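Local coordinates for protein flavocytochrome C3 fumarate reductase (Shewanella frigidimarina, PDB 1QO8) that reduces fumarate to succinate, essentially unidirectionally, using a bound FAD and four covalently attached hemes c, at residues 170-175 against 210-215. Numbering follows the deposited sequence.
Sequences VGTKQQ and QSADGV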
ATOM      1  N   VAL A 170     -18.884  24.192   9.786  1.00 51.99           N
ATOM      2  CA  VAL A 170     -20.300  24.355   9.539  1.00 52.20           C
ATOM      3  C   VAL A 170     -20.920  24.883  10.843  1.00 51.59           C
ATOM      4  O   VAL A 170     -20.610  24.285  11.856  1.00 49.23           O
ATOM      5  CB  VAL A 170     -21.018  23.052   9.163  1.00 52.45           C
ATOM      6  CG1 VAL A 170     -20.756  21.850  10.047  1.00 53.72           C
ATOM      7  CG2 VAL A 170     -22.545  23.313   9.248  1.00 51.83           C
ATOM      8  N   GLY A 171     -21.785  25.881  10.764  1.00 52.86           N
ATOM      9  CA  GLY A 171     -22.439  26.395  11.967  1.00 51.83           C
ATOM     10  C   GLY A 171     -21.631  27.464  12.664  1.00 50.37           C
ATOM     11  O   GLY A 171     -21.716  27.578  13.887  1.00 51.32           O
ATOM     12  N   THR A 172     -20.828  28.257  11.978  1.00 52.12           N
ATOM     13  CA  THR A 172     -20.037  29.240  12.755  1.00 52.92           C
ATOM     14  C   THR A 172     -20.742  30.580  12.784  1.00 54.42           C
ATOM     15  O   THR A 172     -21.627  30.967  12.014  1.00 53.60           O
ATOM     16  CB  THR A 172     -18.615  29.420  12.194  1.00 53.42           C
ATOM     17  OG1 THR A 172     -18.748  29.988  10.893  1.00 50.02           O
ATOM     18  CG2 THR A 172     -17.869  28.092  12.141  1.00 54.29           C
ATOM     19  N   LYS A 173     -20.264  31.413  13.697  1.00 57.13           N
ATOM     20  CA  LYS A 173     -20.766  32.798  13.714  1.00 60.15           C
ATOM     21  C   LYS A 173     -20.296  33.512  12.457  1.00 59.10           C
ATOM     22  O   LYS A 173     -21.000  34.453  12.043  1.00 58.17           O
ATOM     23  CB  LYS A 173     -20.335  33.422  15.022  1.00 64.15           C
ATOM     24  CG  LYS A 173     -18.860  33.704  15.130  1.00 67.63           C
ATOM     25  CD  LYS A 173     -18.569  34.481  16.399  1.00 72.09           C
ATOM     26  CE  LYS A 173     -17.121  34.834  16.601  1.00 75.37           C
ATOM     27  NZ  LYS A 173     -16.675  36.039  15.862  1.00 79.02           N
ATOM     28  N   GLN A 174     -19.202  33.145  11.771  1.00 55.36           N
ATOM     29  CA  GLN A 174     -18.881  33.831  10.508  1.00 56.89           C
ATOM     30  C   GLN A 174     -19.920  33.493   9.416  1.00 56.66           C
ATOM     31  O   GLN A 174     -20.240  34.320   8.551  1.00 57.80           O
ATOM     32  CB  GLN A 174     -17.481  33.576   9.959  1.00 55.57           C
ATOM     33  CG  GLN A 174     -16.306  34.095  10.761  1.00 55.38           C
ATOM     34  CD  GLN A 174     -16.024  33.341  12.040  1.00 57.63           C
ATOM     35  OE1 GLN A 174     -16.560  32.274  12.405  1.00 57.52           O
ATOM     36  NE2 GLN A 174     -15.118  33.896  12.827  1.00 57.48           N
ATOM     37  N   GLN A 175     -20.507  32.298   9.501  1.00 55.17           N
ATOM     38  CA  GLN A 175     -21.529  31.939   8.537  1.00 57.42           C
ATOM     39  C   GLN A 175     -22.785  32.741   8.889  1.00 59.31           C
ATOM     40  O   GLN A 175     -23.370  33.228   7.926  1.00 58.47           O
ATOM     41  CB  GLN A 175     -21.761  30.452   8.389  1.00 55.97           C
ATOM     42  CG  GLN A 175     -20.668  29.662   7.662  1.00 53.38           C
ATOM     43  CD  GLN A 175     -21.017  28.190   7.543  1.00 50.97           C
ATOM     44  OE1 GLN A 175     -21.494  27.630   8.509  1.00 51.98           O
ATOM     45  NE2 GLN A 175     -20.842  27.545   6.400  1.00 49.44           N
ATOM     46  N   GLN A 210     -17.712  18.925  14.838  1.00 54.75           N
ATOM     47  CA  GLN A 210     -16.839  19.583  15.781  1.00 51.42           C
ATOM     48  C   GLN A 210     -15.997  20.691  15.170  1.00 49.15           C
ATOM     49  O   GLN A 210     -15.095  21.248  15.783  1.00 48.40           O
ATOM     50  CB  GLN A 210     -15.934  18.484  16.391  1.00 54.28           C
ATOM     51  CG  GLN A 210     -16.708  17.787  17.509  1.00 59.90           C
ATOM     52  CD  GLN A 210     -16.056  16.530  18.025  1.00 62.35           C
ATOM     53  OE1 GLN A 210     -16.743  15.526  18.221  1.00 64.57           O
ATOM     54  NE2 GLN A 210     -14.748  16.527  18.315  1.00 62.58           N
ATOM     55  N   SER A 211     -16.212  20.988  13.923  1.00 47.82           N
ATOM     56  CA  SER A 211     -15.495  21.962  13.126  1.00 49.43           C
ATOM     57  C   SER A 211     -15.754  23.371  13.632  1.00 49.73           C
ATOM     58  O   SER A 211     -14.727  24.057  13.755  1.00 47.95           O
ATOM     59  CB  SER A 211     -15.831  21.815  11.653  1.00 48.88           C
ATOM     60  OG  SER A 211     -17.198  21.930  11.309  1.00 49.80           O
ATOM     61  N   ALA A 212     -16.993  23.776  13.958  1.00 48.44           N
ATOM     62  CA  ALA A 212     -17.194  25.110  14.533  1.00 51.13           C
ATOM     63  C   ALA A 212     -16.506  25.309  15.872  1.00 52.76           C
ATOM     64  O   ALA A 212     -15.830  26.292  16.177  1.00 53.76           O
ATOM     65  CB  ALA A 212     -18.717  25.354  14.777  1.00 51.36           C
ATOM     66  N   ASP A 213     -16.629  24.322  16.757  1.00 55.16           N
ATOM     67  CA  ASP A 213     -15.904  24.243  18.016  1.00 54.96           C
ATOM     68  C   ASP A 213     -14.404  24.358  17.791  1.00 53.59           C
ATOM     69  O   ASP A 213     -13.840  25.138  18.525  1.00 49.82           O
ATOM     70  CB  ASP A 213     -16.185  22.916  18.722  1.00 59.72           C
ATOM     71  CG  ASP A 213     -16.409  23.150  20.204  1.00 64.02           C
ATOM     72  OD1 ASP A 213     -16.551  24.274  20.743  1.00 63.70           O
ATOM     73  OD2 ASP A 213     -16.522  22.088  20.836  1.00 67.93           O
ATOM     74  N   GLY A 214     -13.818  23.690  16.794  1.00 53.47           N
ATOM     75  CA  GLY A 214     -12.400  23.919  16.505  1.00 53.63           C
ATOM     76  C   GLY A 214     -12.056  25.348  16.094  1.00 53.83           C
ATOM     77  O   GLY A 214     -10.985  25.806  16.492  1.00 55.16           O
ATOM     78  N   VAL A 215     -12.862  26.029  15.275  1.00 50.86           N
ATOM     79  CA  VAL A 215     -12.617  27.392  14.841  1.00 50.58           C
ATOM     80  C   VAL A 215     -12.667  28.310  16.084  1.00 51.27           C
ATOM     81  O   VAL A 215     -11.752  29.086  16.308  1.00 49.52           O
ATOM     82  CB  VAL A 215     -13.630  27.883  13.795  1.00 50.34           C
ATOM     83  CG1 VAL A 215     -13.601  29.424  13.592  1.00 46.40           C
ATOM     84  CG2 VAL A 215     -13.389  27.178  12.430  1.00 49.17           C
TER
HETATM   85  O   HOH W   1     -19.597  22.241  13.355  1.00 46.83           O
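Polar and aliphatic contacts together hold the loop 170-172 and the helix it starts against a face of helix 201-220. Ser-211 has its OG between its own N and carbonyl carbon (chi1 58°), where OG accepts the N-H of Val-170 (N to OG 3.2 Å, 149° at the hydrogen). The same hydroxyl bonds to the carbonyl O of Ala-208, so a small side chain both receives and donates. Val-170 holds CG1 in the crowded position between N and the carbonyl carbon, beside Ser-211 OG, and its branched side chain suits a buried place against Val-184 and Phe-187 of helix 184-194. Helix 201-220 is kinked here, and the N of Ala-212, lacking a bond to the preceding turn, donates a hydrogen bond to a water 3.1 Å away; that water in turn donates to Val-170 O at 2.7 Å. Next to this bridge, Ala-212 CB packs 3.6 Å from Val-170 O, short enough to let the backbones close in. Gly-171 has backbone angles in the left-handed helical region, where a CB would jam against the carbonyl O of Val-170; its N donates to the side-chain OE1 of Gln-175 (2.9 Å), almost along that amide's C=O axis.

Thr-172 works in two directions. Its OG1 (chi1 65°) turns back to accept Gln-175 N at 3.2 Å and also bonds to His-240, while CG2, anti to the carbonyl carbon, reaches Ala-212 CB at 3.9 Å. An alanine here would lose OG1 and CG2, and would probably leave the helix start less well anchored and the packing on Ala-212 looser. Farther along, Gln-174 bends its amide toward the helix, OE1 nearing Val-215 CG1, and NE2 is held by Glu-219 and Asp-226. This is a threonine N-cap packed on a neighbouring helix within the FAD-binding domain; the side chain of Ser-211 lies about 11 Å from the bound FAD.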